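PDB 4IIY: MccF from Escherichia coli, which confers self-immunity against microcin C7 and is probably a carboxypeptidase-like hydrolase of the peptidase S66 family. Local coordinates for residues I46-S51 with K81-T86; V67-R72 with P177-T182; I142-T147 with C336-P341; P170-H175 with I181-F186; I187-R192 with M342-L347. The protein carries 1 engineered substitution. One frame throughout, in Å; residues are numbered along the deposited sequence.

Contact 1 (I46-S51 with K81-T86); sequences IGFFSS and KLTGKT
F48 holds its ring between the backbone N and the carbonyl carbon (chi1 57°), while T83 puts CG2 anti to its N and OG1 beside it (chi1 -60°). These torsions bring F48 CE1 to 3.4 Å from T83 OG1. The hydroxyl meets the ring obliquely. The two side chains cross at about a right angle, and T83 CG2 comes within 4.2 Å of F48 CE1. No direct hydrogen bond joins the two segments, but a water bridges them. It lies 2.7 Å from S50 OG and donates to T83 OG1 over 3.0 Å. Both hydroxyls have further partners: T116 OG1 for S50, and S79 OG and G80 O for T83. L82 CD1 approaches S50 O more loosely, at 4.3 Å. L82 starts a type II turn, closed by K85 N to L82 O at 3.1 Å. E100 ties the segments from outside, taking S50 N on one carboxylate oxygen and L82 N on the other. The contact thus joins the loop after strand 76-79 to the end of strand 45-49. Chemically, the water links two hydroxyls beside an aromatic ring, and each hydroxyl is also held from outside the segments.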
# COMPACT_ATOMS: atom_id res chain seq x y z
N ILE B 46 -4.68 29.98 12.61
CA ILE B 46 -4.46 28.64 12.08
C ILE B 46 -5.82 27.99 11.93
O ILE B 46 -6.60 27.96 12.88
CB ILE B 46 -3.60 27.81 13.05
CG1 ILE B 46 -2.21 28.44 13.24
CG2 ILE B 46 -3.50 26.36 12.56
CD1 ILE B 46 -1.37 27.80 14.34
N GLY B 47 -6.13 27.47 10.74
CA GLY B 47 -7.34 26.69 10.55
C GLY B 47 -7.01 25.22 10.52
O GLY B 47 -5.95 24.85 10.02
N PHE B 48 -7.88 24.37 11.06
CA PHE B 48 -7.60 22.94 11.05
C PHE B 48 -8.69 22.12 10.39
O PHE B 48 -9.88 22.49 10.42
CB PHE B 48 -7.22 22.42 12.45
CG PHE B 48 -8.25 22.68 13.53
CD1 PHE B 48 -9.36 21.86 13.66
CD2 PHE B 48 -8.08 23.71 14.44
CE1 PHE B 48 -10.27 22.05 14.69
CE2 PHE B 48 -9.00 23.92 15.47
CZ PHE B 48 -10.10 23.09 15.59
N PHE B 49 -8.28 21.01 9.77
CA PHE B 49 -9.19 20.16 9.00
C PHE B 49 -8.93 18.69 9.29
O PHE B 49 -7.82 18.31 9.68
CB PHE B 49 -9.00 20.43 7.49
CG PHE B 49 -7.66 19.99 6.97
CD1 PHE B 49 -7.52 18.76 6.35
CD2 PHE B 49 -6.54 20.77 7.14
CE1 PHE B 49 -6.28 18.34 5.89
CE2 PHE B 49 -5.31 20.37 6.68
CZ PHE B 49 -5.18 19.14 6.06
N SER B 50 -9.96 17.87 9.10
CA SER B 50 -9.87 16.42 9.31
C SER B 50 -10.13 15.69 7.99
O SER B 50 -11.28 15.38 7.64
CB SER B 50 -10.89 15.99 10.37
OG SER B 50 -10.68 16.68 11.60
N SER B 51 -9.06 15.42 7.26
CA SER B 51 -9.18 14.82 5.93
C SER B 51 -9.34 13.30 5.96
O SER B 51 -9.55 12.69 4.91
CB SER B 51 -8.00 15.21 5.03
OG SER B 51 -6.75 14.77 5.55
N LYS B 81 -15.15 22.65 9.24
CA LYS B 81 -16.57 22.33 9.38
C LYS B 81 -16.89 20.87 9.77
O LYS B 81 -18.02 20.57 10.15
CB LYS B 81 -17.34 22.71 8.11
CG LYS B 81 -17.00 21.83 6.92
CD LYS B 81 -17.50 22.41 5.61
CE LYS B 81 -18.97 22.15 5.39
NZ LYS B 81 -19.29 22.12 3.93
N LEU B 82 -15.91 19.96 9.69
CA LEU B 82 -16.15 18.57 10.10
C LEU B 82 -15.71 18.28 11.53
O LEU B 82 -15.80 17.15 12.01
CB LEU B 82 -15.49 17.58 9.13
CG LEU B 82 -16.02 17.65 7.70
CD1 LEU B 82 -15.29 16.65 6.80
CD2 LEU B 82 -17.52 17.40 7.65
N THR B 83 -15.24 19.31 12.23
CA THR B 83 -14.87 19.13 13.63
C THR B 83 -16.07 18.64 14.42
O THR B 83 -17.18 19.18 14.31
CB THR B 83 -14.34 20.44 14.21
OG1 THR B 83 -13.19 20.84 13.45
CG2 THR B 83 -13.94 20.28 15.67
N GLY B 84 -15.87 17.60 15.22
CA GLY B 84 -16.95 17.07 16.04
C GLY B 84 -17.90 16.11 15.33
O GLY B 84 -18.88 15.67 15.92
N LYS B 85 -17.61 15.79 14.07
CA LYS B 85 -18.47 14.91 13.28
C LYS B 85 -17.82 13.54 13.08
O LYS B 85 -16.59 13.43 13.12
CB LYS B 85 -18.75 15.52 11.91
CG LYS B 85 -19.20 16.97 11.94
CD LYS B 85 -20.59 17.12 12.51
CE LYS B 85 -21.09 18.54 12.34
NZ LYS B 85 -22.51 18.69 12.76
N THR B 86 -18.64 12.52 12.86
CA THR B 86 -18.11 11.20 12.51
C THR B 86 -18.95 10.53 11.43
O THR B 86 -20.18 10.65 11.40
CB THR B 86 -18.06 10.24 13.72
OG1 THR B 86 -19.39 9.99 14.20
CG2 THR B 86 -17.22 10.82 14.84
O HOH W 1 -11.84 19.10 11.43

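Contact 2 (V67-R72 with P177-T182); sequences VEFLQR and PLVDIT
F69 turns one face to V179 and an edge to D180. Its ring lies anti to the backbone N (chi1 -178°), which carries it across to helix 178-191. V179 CG2 sits over the ring in a CH-pi contact, 4.1 Å from the F69 ring centroid and 15° off the normal. The other methyl, V179 CG1, packs 4.0 Å from F69 CE1. The two side chains run past each other in opposite directions. D180 OD1 comes in near the ring plane, 3.9 Å from F69 CE1, with the carboxylate turned 34° from the ring. Within helix 60-72, R72 grips E68 side-on. R72 NE meets the anti lone pair of E68 OE1 at 2.9 Å. R72 NH2 reaches E68 OE1 at 2.7 Å, also on the anti side but tilted out of the carboxylate plane. No hydrogen bond crosses between the helices. The contact is mainly apolar and CH-pi, with one carboxylate oxygen at the ring's C-H edge. The partial charge there is slightly positive, so the oxygen is probably a mildly favourable neighbour.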
# COMPACT_ATOMS: atom_id res chain seq x y z
N VAL B 67 -5.44 22.13 21.21
CA VAL B 67 -6.06 23.44 21.01
C VAL B 67 -5.58 24.44 22.06
O VAL B 67 -5.14 25.55 21.74
CB VAL B 67 -7.60 23.32 21.04
CG1 VAL B 67 -8.25 24.70 21.20
CG2 VAL B 67 -8.10 22.61 19.77
N GLU B 68 -5.64 24.03 23.33
CA GLU B 68 -5.22 24.90 24.42
C GLU B 68 -3.74 25.25 24.30
O GLU B 68 -3.34 26.39 24.56
CB GLU B 68 -5.50 24.24 25.77
CG GLU B 68 -5.12 25.11 26.96
CD GLU B 68 -5.58 24.54 28.28
OE1 GLU B 68 -5.04 24.94 29.33
OE2 GLU B 68 -6.49 23.68 28.28
N PHE B 69 -2.93 24.28 23.89
CA PHE B 69 -1.50 24.51 23.74
C PHE B 69 -1.22 25.64 22.75
O PHE B 69 -0.47 26.57 23.04
CB PHE B 69 -0.78 23.22 23.33
CG PHE B 69 0.71 23.38 23.19
CD1 PHE B 69 1.55 23.18 24.27
CD2 PHE B 69 1.27 23.73 21.97
CE1 PHE B 69 2.92 23.34 24.14
CE2 PHE B 69 2.64 23.89 21.84
CZ PHE B 69 3.46 23.70 22.93
N LEU B 70 -1.83 25.58 21.57
CA LEU B 70 -1.60 26.61 20.57
C LEU B 70 -2.23 27.95 20.95
O LEU B 70 -1.67 29.01 20.66
CB LEU B 70 -2.04 26.15 19.18
CG LEU B 70 -1.22 25.03 18.54
CD1 LEU B 70 -1.83 24.65 17.18
CD2 LEU B 70 0.24 25.41 18.39
N GLN B 71 -3.40 27.91 21.57
CA GLN B 71 -4.02 29.16 22.02
C GLN B 71 -3.15 29.87 23.05
O GLN B 71 -3.03 31.10 23.01
CB GLN B 71 -5.42 28.92 22.58
CG GLN B 71 -6.42 28.56 21.50
CD GLN B 71 -7.78 28.20 22.05
OE1 GLN B 71 -7.90 27.73 23.18
NE2 GLN B 71 -8.82 28.41 21.24
N ARG B 72 -2.53 29.13 23.95
CA ARG B 72 -1.68 29.75 24.96
C ARG B 72 -0.43 30.36 24.33
O ARG B 72 0.18 31.27 24.91
CB ARG B 72 -1.31 28.76 26.07
CG ARG B 72 -2.46 28.45 27.01
CD ARG B 72 -1.97 27.61 28.18
NE ARG B 72 -3.08 27.09 28.98
CZ ARG B 72 -3.62 27.73 30.01
NH1 ARG B 72 -3.17 28.93 30.36
NH2 ARG B 72 -4.62 27.18 30.69
N PRO B 177 7.46 16.39 28.25
CA PRO B 177 8.33 17.46 27.75
C PRO B 177 8.45 17.55 26.23
O PRO B 177 8.88 18.57 25.71
CB PRO B 177 9.69 17.08 28.34
CG PRO B 177 9.66 15.60 28.39
CD PRO B 177 8.23 15.23 28.72
N LEU B 178 8.07 16.49 25.53
CA LEU B 178 8.43 16.41 24.12
C LEU B 178 7.70 17.43 23.25
O LEU B 178 8.24 17.87 22.23
CB LEU B 178 8.25 14.98 23.60
CG LEU B 178 9.08 13.94 24.37
CD1 LEU B 178 8.90 12.54 23.80
CD2 LEU B 178 10.55 14.33 24.38
N VAL B 179 6.49 17.82 23.64
CA VAL B 179 5.73 18.76 22.83
C VAL B 179 6.46 20.09 22.68
O VAL B 179 6.33 20.75 21.66
CB VAL B 179 4.29 18.96 23.37
CG1 VAL B 179 4.30 19.66 24.73
CG2 VAL B 179 3.44 19.73 22.37
N ASP B 180 7.23 20.48 23.69
CA ASP B 180 7.93 21.76 23.63
C ASP B 180 9.01 21.76 22.56
O ASP B 180 9.26 22.78 21.92
CB ASP B 180 8.50 22.11 25.01
CG ASP B 180 7.42 22.22 26.07
OD1 ASP B 180 6.41 22.90 25.79
OD2 ASP B 180 7.57 21.61 27.15
N ILE B 181 9.64 20.62 22.35
CA ILE B 181 10.67 20.50 21.33
C ILE B 181 10.04 20.52 19.93
O ILE B 181 10.56 21.16 19.01
CB ILE B 181 11.51 19.22 21.56
CG1 ILE B 181 12.06 19.20 23.00
CG2 ILE B 181 12.64 19.12 20.56
CD1 ILE B 181 12.85 20.44 23.40
N THR B 182 8.92 19.83 19.77
CA THR B 182 8.15 19.91 18.53
C THR B 182 7.78 21.36 18.22
O THR B 182 7.96 21.85 17.10
CB THR B 182 6.90 19.05 18.64
OG1 THR B 182 7.30 17.68 18.81
CG2 THR B 182 6.01 19.18 17.40

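Contact 3 (I142-T147 with C336-P341); sequences IGYADT and CSHTHP. Engineered in segment 142-147: A145 (natural residue Ser). With 1EI (5'-O-(L-alpha-glutamylsulfamoyl)inosine), chain K.
A145 and H338 occupy two positions of the predicted catalytic triad, nucleophile and charge relay. A145 is engineered; the natural residue is serine. A145 CB lies 3.4 Å from H338 NE2, which places the imidazole nitrogen beside the predicted nucleophile position. E270, the third predicted member, is hydrogen-bonded to H338 ND1. With CG beside the backbone N (chi1 -73°), the H338 ring reaches A145 and Y144. Y144 packs on its face, on the same side as A145 CB. The stack is T-shaped: Y144 CE1 lies over the centre of the H338 ring, with centroids 5.0 Å apart and planes at 81°. The amino N of the bound glutamylsulfamoyl inosine donates to H338 NE2 at 3.0 Å. D146 N donates to the ligand's carbonyl O, also at 3.0 Å, and A145 CB lies 3.2 Å from that O. A water joins Y144 OH, H338 O and the ribose O3' of the ligand. S337 OG accepts from T339 N in an ST turn and also bonds K302 O. A145 has positive phi (64°) in the turn after strand 140-143. This is consistent with a nucleophile elbow, with D146 N placed as in an oxyanion hole, in a Ser-His-Glu hydrolase site.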
# COMPACT_ATOMS: atom_id res chain seq x y z
N ILE B 142 0.28 22.15 6.43
CA ILE B 142 1.14 21.34 7.28
C ILE B 142 0.41 20.14 7.89
O ILE B 142 -0.75 20.23 8.29
CB ILE B 142 1.83 22.22 8.36
CG1 ILE B 142 2.94 21.45 9.10
CG2 ILE B 142 0.80 22.81 9.33
CD1 ILE B 142 3.88 22.38 9.85
N GLY B 143 1.12 19.02 7.92
CA GLY B 143 0.64 17.80 8.56
C GLY B 143 1.61 16.68 8.20
O GLY B 143 2.70 16.94 7.69
N TYR B 144 1.22 15.44 8.45
CA TYR B 144 2.10 14.32 8.16
C TYR B 144 1.30 13.04 7.97
O TYR B 144 0.07 13.07 7.93
CB TYR B 144 3.22 14.20 9.21
CG TYR B 144 2.81 13.68 10.58
CD1 TYR B 144 3.10 12.38 10.96
CD2 TYR B 144 2.18 14.51 11.51
CE1 TYR B 144 2.75 11.90 12.21
CE2 TYR B 144 1.84 14.04 12.76
CZ TYR B 144 2.11 12.74 13.10
OH TYR B 144 1.74 12.30 14.35
N ALA B 145 1.99 11.91 7.83
CA ALA B 145 1.32 10.62 7.82
C ALA B 145 0.40 10.54 6.61
O ALA B 145 0.82 10.86 5.50
CB ALA B 145 0.58 10.38 9.12
N ASP B 146 -0.85 10.11 6.78
CA ASP B 146 -1.76 10.04 5.64
C ASP B 146 -1.89 11.35 4.87
O ASP B 146 -2.19 11.36 3.66
CB ASP B 146 -3.15 9.59 6.09
CG ASP B 146 -4.12 9.50 4.94
OD1 ASP B 146 -3.97 8.56 4.13
OD2 ASP B 146 -5.00 10.38 4.81
N THR B 147 -1.72 12.46 5.57
CA THR B 147 -1.87 13.77 4.93
C THR B 147 -0.81 14.03 3.86
O THR B 147 -0.94 14.96 3.06
CB THR B 147 -1.91 14.87 5.99
OG1 THR B 147 -2.69 14.41 7.10
CG2 THR B 147 -2.55 16.13 5.43
N CYS B 336 11.69 13.52 11.88
CA CYS B 336 10.56 14.11 11.18
C CYS B 336 9.69 12.94 10.73
O CYS B 336 9.82 12.45 9.60
CB CYS B 336 11.04 14.98 10.01
SG CYS B 336 9.74 15.92 9.19
N SER B 337 8.85 12.47 11.64
CA SER B 337 8.15 11.21 11.45
C SER B 337 7.06 11.11 12.49
O SER B 337 6.59 12.13 13.00
CB SER B 337 9.14 10.05 11.57
OG SER B 337 9.60 9.93 12.90
N HIS B 338 6.64 9.88 12.81
CA HIS B 338 5.63 9.66 13.84
C HIS B 338 6.21 9.64 15.26
O HIS B 338 5.46 9.58 16.23
CB HIS B 338 4.91 8.33 13.61
CG HIS B 338 3.95 8.31 12.46
ND1 HIS B 338 4.34 8.50 11.14
CD2 HIS B 338 2.63 8.07 12.43
CE1 HIS B 338 3.27 8.38 10.36
NE2 HIS B 338 2.22 8.12 11.12
N THR B 339 7.54 9.66 15.40
CA THR B 339 8.13 9.70 16.74
C THR B 339 8.07 11.12 17.32
O THR B 339 7.87 12.09 16.60
CB THR B 339 9.57 9.17 16.73
OG1 THR B 339 10.37 9.99 15.87
CG2 THR B 339 9.62 7.74 16.22
N HIS B 340 8.21 11.23 18.64
CA HIS B 340 8.24 12.52 19.33
C HIS B 340 9.64 12.78 19.87
O HIS B 340 10.28 11.87 20.41
CB HIS B 340 7.25 12.54 20.50
CG HIS B 340 5.82 12.45 20.07
ND1 HIS B 340 5.08 13.56 19.71
CD2 HIS B 340 5.00 11.38 19.91
CE1 HIS B 340 3.86 13.17 19.35
NE2 HIS B 340 3.79 11.86 19.46
N PRO B 341 10.13 14.02 19.75
CA PRO B 341 9.49 15.18 19.13
C PRO B 341 9.64 15.15 17.61
O PRO B 341 10.38 14.33 17.06
CB PRO B 341 10.28 16.35 19.71
CG PRO B 341 11.67 15.79 19.85
CD PRO B 341 11.48 14.34 20.24
O6 1EI K . -5.13 5.14 20.42
C6 1EI K . -3.96 5.55 20.20
N1 1EI K . -2.97 5.34 21.09
C2 1EI K . -1.72 5.77 20.87
N3 1EI K . -1.35 6.44 19.77
C5 1EI K . -3.64 6.28 18.96
C4 1EI K . -2.26 6.71 18.80
N7 1EI K . -4.30 6.69 17.86
C8 1EI K . -3.42 7.33 17.06
N9 1EI K . -2.20 7.34 17.63
C1' 1EI K . -0.98 7.93 17.07
O4' 1EI K . -1.26 9.07 16.27
C2' 1EI K . -0.34 6.92 16.15
O2' 1EI K . 0.60 6.12 16.87
C3' 1EI K . 0.34 7.78 15.11
O3' 1EI K . 1.74 7.85 15.39
C4' 1EI K . -0.24 9.17 15.28
C5' 1EI K . -0.81 9.71 13.97
O5' 1EI K . -1.89 8.89 13.51
SBF 1EI K . -2.34 9.03 12.05
OAE 1EI K . -3.76 8.75 11.98
OAF 1EI K . -2.03 10.38 11.66
NAQ 1EI K . -1.50 8.02 11.24
C 1EI K . -1.46 7.90 9.89
O 1EI K . -2.08 8.56 9.07
CA 1EI K . -0.53 6.84 9.36
N 1EI K . 0.06 6.08 10.44
CB 1EI K . -1.28 5.94 8.38
CG 1EI K . -0.38 5.54 7.21
CD 1EI K . 0.52 4.39 7.61
OE1 1EI K . 0.71 4.17 8.83
OE2 1EI K . 1.04 3.72 6.71
O HOH W 2 2.81 10.24 15.83

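Contact 4 (P170-H175 with I181-F186); sequences PSFGEH and ITYESF
S171 and F172 end a weakly bonded helical turn that packs against helix 178-191. The backbones approach with S171 CA 7.3 Å from T182 CA and F172 CA 7.6 Å from Y183 CA. A short loop through G173, E174 and H175 leads from one to the other. F172 carries most of the side-chain packing. Its ring lies beside the backbone N (chi1 -69°) and reaches the helix at T182, Y183 and F186. F172 CZ stands over the face of F186, 3.8 Å from F186 CG. The pair is T-shaped, with centroids 5.2 Å apart and planes at 77°. F172 CE1 meets Y183 CD1 at 3.8 Å, near the plane of the tyrosine ring. The methyl T182 CG2 adds a contact to F172 CE1 at 4.2 Å. A water also bridges the two segments. It donates to S171 O at 3.0 Å and lies 2.7 Å from T182 OG1, a hydroxyl that is also bonded to M342 N. S171 OG is itself bonded to A167 N. E174 in the loop forms salt bridges with R62 and K222, and P170 touches the bound ligand. F172 and F186 also rest on M114 of the mostly parallel six-stranded sheet. The result is a helical turn and the following helix, joined by a short loop and packed on the sheet of an alpha/beta fold.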
# COMPACT_ATOMS: atom_id res chain seq x y z
N PRO B 170 -2.06 14.64 17.28
CA PRO B 170 -0.92 13.84 17.74
C PRO B 170 0.27 14.70 18.16
O PRO B 170 0.95 14.37 19.12
CB PRO B 170 -0.56 12.98 16.52
CG PRO B 170 -1.08 13.75 15.35
CD PRO B 170 -2.34 14.42 15.85
N SER B 171 0.51 15.80 17.46
CA SER B 171 1.74 16.54 17.72
C SER B 171 1.62 17.53 18.87
O SER B 171 2.48 17.59 19.75
CB SER B 171 2.21 17.27 16.45
OG SER B 171 2.28 16.40 15.34
N PHE B 172 0.58 18.35 18.84
CA PHE B 172 0.44 19.39 19.86
C PHE B 172 -0.38 18.96 21.07
O PHE B 172 -0.41 19.67 22.06
CB PHE B 172 -0.04 20.72 19.26
CG PHE B 172 0.99 21.37 18.38
CD1 PHE B 172 2.25 21.66 18.88
CD2 PHE B 172 0.72 21.66 17.05
CE1 PHE B 172 3.22 22.24 18.07
CE2 PHE B 172 1.68 22.25 16.25
CZ PHE B 172 2.93 22.54 16.76
N GLY B 173 -1.02 17.79 20.99
CA GLY B 173 -1.66 17.20 22.15
C GLY B 173 -0.75 16.28 22.95
O GLY B 173 -1.15 15.73 23.98
N GLU B 174 0.49 16.10 22.48
CA GLU B 174 1.51 15.36 23.22
C GLU B 174 1.79 16.05 24.55
O GLU B 174 1.90 17.28 24.62
CB GLU B 174 2.78 15.28 22.36
CG GLU B 174 4.01 14.64 23.02
CD GLU B 174 3.88 13.15 23.29
OE1 GLU B 174 2.83 12.55 22.97
OE2 GLU B 174 4.86 12.56 23.81
N HIS B 175 1.92 15.26 25.62
CA HIS B 175 2.28 15.83 26.92
C HIS B 175 3.72 16.36 26.91
O HIS B 175 4.57 15.87 26.16
CB HIS B 175 2.15 14.78 28.03
CG HIS B 175 0.73 14.44 28.39
ND1 HIS B 175 0.04 15.09 29.39
CD2 HIS B 175 -0.12 13.51 27.89
CE1 HIS B 175 -1.17 14.58 29.48
NE2 HIS B 175 -1.29 13.61 28.59
N ILE B 181 9.64 20.62 22.35
CA ILE B 181 10.67 20.50 21.33
C ILE B 181 10.04 20.52 19.93
O ILE B 181 10.56 21.16 19.01
CB ILE B 181 11.51 19.22 21.56
CG1 ILE B 181 12.06 19.20 23.00
CG2 ILE B 181 12.64 19.12 20.56
CD1 ILE B 181 12.85 20.44 23.40
N THR B 182 8.92 19.83 19.77
CA THR B 182 8.15 19.91 18.53
C THR B 182 7.78 21.36 18.22
O THR B 182 7.96 21.85 17.10
CB THR B 182 6.90 19.05 18.64
OG1 THR B 182 7.30 17.68 18.81
CG2 THR B 182 6.01 19.18 17.40
N TYR B 183 7.26 22.06 19.22
CA TYR B 183 6.84 23.42 19.02
C TYR B 183 8.01 24.34 18.64
O TYR B 183 7.88 25.19 17.76
CB TYR B 183 6.11 23.98 20.24
CG TYR B 183 5.67 25.39 19.99
CD1 TYR B 183 4.58 25.66 19.19
CD2 TYR B 183 6.38 26.47 20.52
CE1 TYR B 183 4.18 26.97 18.93
CE2 TYR B 183 5.99 27.79 20.25
CZ TYR B 183 4.88 28.02 19.47
OH TYR B 183 4.47 29.31 19.19
N GLU B 184 9.14 24.17 19.31
CA GLU B 184 10.31 24.99 19.02
C GLU B 184 10.72 24.89 17.55
O GLU B 184 11.08 25.90 16.94
CB GLU B 184 11.45 24.63 19.96
CG GLU B 184 11.27 25.19 21.36
CD GLU B 184 12.12 24.49 22.41
OE1 GLU B 184 13.17 23.92 22.05
OE2 GLU B 184 11.72 24.51 23.59
N SER B 185 10.66 23.70 16.97
CA SER B 185 11.00 23.56 15.55
C SER B 185 9.94 24.20 14.65
O SER B 185 10.26 24.92 13.69
CB SER B 185 11.19 22.08 15.18
OG SER B 185 11.44 21.93 13.80
N PHE B 186 8.67 23.93 14.95
CA PHE B 186 7.54 24.51 14.23
C PHE B 186 7.67 26.04 14.14
O PHE B 186 7.65 26.63 13.06
CB PHE B 186 6.25 24.11 14.95
CG PHE B 186 4.99 24.76 14.44
CD1 PHE B 186 4.31 24.25 13.35
CD2 PHE B 186 4.44 25.85 15.12
CE1 PHE B 186 3.13 24.83 12.91
CE2 PHE B 186 3.27 26.44 14.69
CZ PHE B 186 2.60 25.92 13.59
O HOH W 3 5.19 16.41 19.88

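Contact 5 (I187-R192 with M342-L347); sequences IKILTR and MLTLPL. With EDO (1,2-ethanediol), chain O; EDO (1,2-ethanediol), chain Q.
I187 O, in the helix end whose I189 packs on T344, is gripped twice by T191. T191 N donates to I187 O at 3.0 Å and T191 OG1 at 2.6 Å, from opposite faces of the carbonyl plane. Two bonds on one oxygen hold the last turn closed. No hydrogen bond crosses the contact. The isoleucine packs on the threonine methyl and on its carbonyl oxygen. I189 CG1 lies 3.5 Å from T344 O, which also bonds Y200 OH. I189 CG2 touches T344 CG2 at 3.9 Å; both methyls are anti to their backbone N. L190 CD2 adds a looser touch to T344 CG2 at 4.5 Å. Past the helix end, R192 NH1 bonds Y366 OH and R192 NH2 bonds G196 O. The guanidinium also binds two ethanediol molecules, probably from the crystallisation liquor. L190 and T344 both lean on F163 of strand 162-164. The contact therefore sets the end of helix 178-191 against the lead-in to strand 345-347, an outermost strand of the six-stranded sheet.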
# COMPACT_ATOMS: atom_id res chain seq x y z
N ILE B 187 7.83 26.68 15.29
CA ILE B 187 7.87 28.14 15.31
C ILE B 187 9.16 28.68 14.68
O ILE B 187 9.11 29.70 13.98
CB ILE B 187 7.62 28.70 16.74
CG1 ILE B 187 7.12 30.15 16.67
CG2 ILE B 187 8.85 28.55 17.64
CD1 ILE B 187 5.72 30.29 16.11
N LYS B 188 10.28 28.01 14.88
CA LYS B 188 11.53 28.46 14.26
C LYS B 188 11.47 28.41 12.74
O LYS B 188 11.79 29.39 12.05
CB LYS B 188 12.70 27.60 14.75
CG LYS B 188 14.05 27.96 14.14
CD LYS B 188 14.52 29.32 14.62
CE LYS B 188 15.95 29.61 14.18
NZ LYS B 188 16.42 30.92 14.72
N ILE B 189 11.08 27.26 12.20
CA ILE B 189 11.07 27.05 10.76
C ILE B 189 10.12 28.02 10.07
O ILE B 189 10.44 28.58 9.02
CB ILE B 189 10.67 25.59 10.41
CG1 ILE B 189 11.74 24.60 10.87
CG2 ILE B 189 10.44 25.44 8.92
CD1 ILE B 189 13.08 24.79 10.18
N LEU B 190 8.95 28.23 10.67
CA LEU B 190 7.90 28.98 9.99
C LEU B 190 7.98 30.49 10.22
O LEU B 190 7.39 31.25 9.44
CB LEU B 190 6.52 28.43 10.38
CG LEU B 190 6.26 26.97 10.00
CD1 LEU B 190 4.89 26.53 10.50
CD2 LEU B 190 6.36 26.74 8.49
N THR B 191 8.67 30.93 11.27
CA THR B 191 8.76 32.38 11.53
C THR B 191 10.12 33.01 11.24
O THR B 191 10.22 34.24 11.15
CB THR B 191 8.38 32.76 12.98
OG1 THR B 191 9.39 32.32 13.89
CG2 THR B 191 7.03 32.18 13.36
N ARG B 192 11.17 32.20 11.09
CA ARG B 192 12.52 32.75 10.93
C ARG B 192 12.66 33.60 9.67
O ARG B 192 11.94 33.42 8.69
CB ARG B 192 13.57 31.64 10.92
CG ARG B 192 13.45 30.65 9.75
CD ARG B 192 14.55 29.61 9.78
NE ARG B 192 15.82 30.14 9.28
CZ ARG B 192 16.12 30.22 7.99
NH1 ARG B 192 15.24 29.85 7.07
NH2 ARG B 192 17.30 30.71 7.61
N MET B 342 8.92 16.04 16.94
CA MET B 342 8.90 16.08 15.49
C MET B 342 9.37 17.44 15.00
O MET B 342 8.88 18.47 15.47
CB MET B 342 7.48 15.82 15.00
CG MET B 342 7.38 15.68 13.51
SD MET B 342 5.68 15.78 12.92
CE MET B 342 6.00 15.24 11.25
N LEU B 343 10.31 17.44 14.06
CA LEU B 343 10.78 18.66 13.41
C LEU B 343 9.87 18.98 12.22
O LEU B 343 9.18 18.10 11.70
CB LEU B 343 12.21 18.48 12.92
CG LEU B 343 13.21 18.04 14.01
CD1 LEU B 343 14.55 17.66 13.41
CD2 LEU B 343 13.39 19.14 15.06
N THR B 344 9.87 20.24 11.80
CA THR B 344 9.10 20.71 10.65
C THR B 344 10.01 20.80 9.42
O THR B 344 11.10 21.40 9.51
CB THR B 344 8.45 22.07 10.96
OG1 THR B 344 7.43 21.89 11.95
CG2 THR B 344 7.82 22.67 9.71
N LEU B 345 9.58 20.22 8.30
CA LEU B 345 10.40 20.13 7.08
C LEU B 345 9.64 20.62 5.85
O LEU B 345 8.61 20.05 5.48
CB LEU B 345 10.79 18.67 6.86
CG LEU B 345 11.63 18.35 5.62
CD1 LEU B 345 13.04 18.90 5.78
CD2 LEU B 345 11.67 16.85 5.37
N PRO B 346 10.15 21.66 5.18
CA PRO B 346 9.53 22.03 3.89
C PRO B 346 9.85 20.96 2.85
O PRO B 346 10.98 20.47 2.79
CB PRO B 346 10.21 23.35 3.54
CG PRO B 346 11.56 23.27 4.20
CD PRO B 346 11.31 22.50 5.50
N LEU B 347 8.86 20.59 2.05
CA LEU B 347 9.05 19.63 0.96
C LEU B 347 9.12 20.34 -0.39
O LEU B 347 8.34 21.25 -0.66
CB LEU B 347 7.89 18.64 0.93
CG LEU B 347 7.70 17.79 2.19
CD1 LEU B 347 6.38 17.04 2.11
CD2 LEU B 347 8.85 16.82 2.34
C1 EDO O . 19.44 30.21 10.16
O1 EDO O . 19.64 31.26 9.20
C2 EDO O . 18.87 30.77 11.46
O2 EDO O . 17.48 31.12 11.32
C1 EDO Q . 17.09 28.65 3.69
O1 EDO Q . 17.11 28.64 5.12
C2 EDO Q . 16.07 29.68 3.24
O2 EDO Q . 15.44 30.28 4.38

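Contacts 2, 4 and 5 follow one another along helix 178-191. Contacts 2 and 4 have centres about 5 Å apart and share I181 and T182; F69 CE2 lies 3.7 Å from F172 CD1. Contact 4 meets contact 5 through S185 OG and T344 N, 3.1 Å apart. Contact 3 holds two of the three predicted active-site positions and touches the ligand; its P341 CA lies 3.3 Å from T182 OG1 of that helix. Contact 4 borders the pocket: Y144 OH is 3.2 Å from P170 CB. M342 CE of contact 5 packs on Y144 CB at 3.6 Å. Contact 1 is about 18 Å from contact 3 between centres, but F49 CZ still touches T147 CG2 at 4.0 Å.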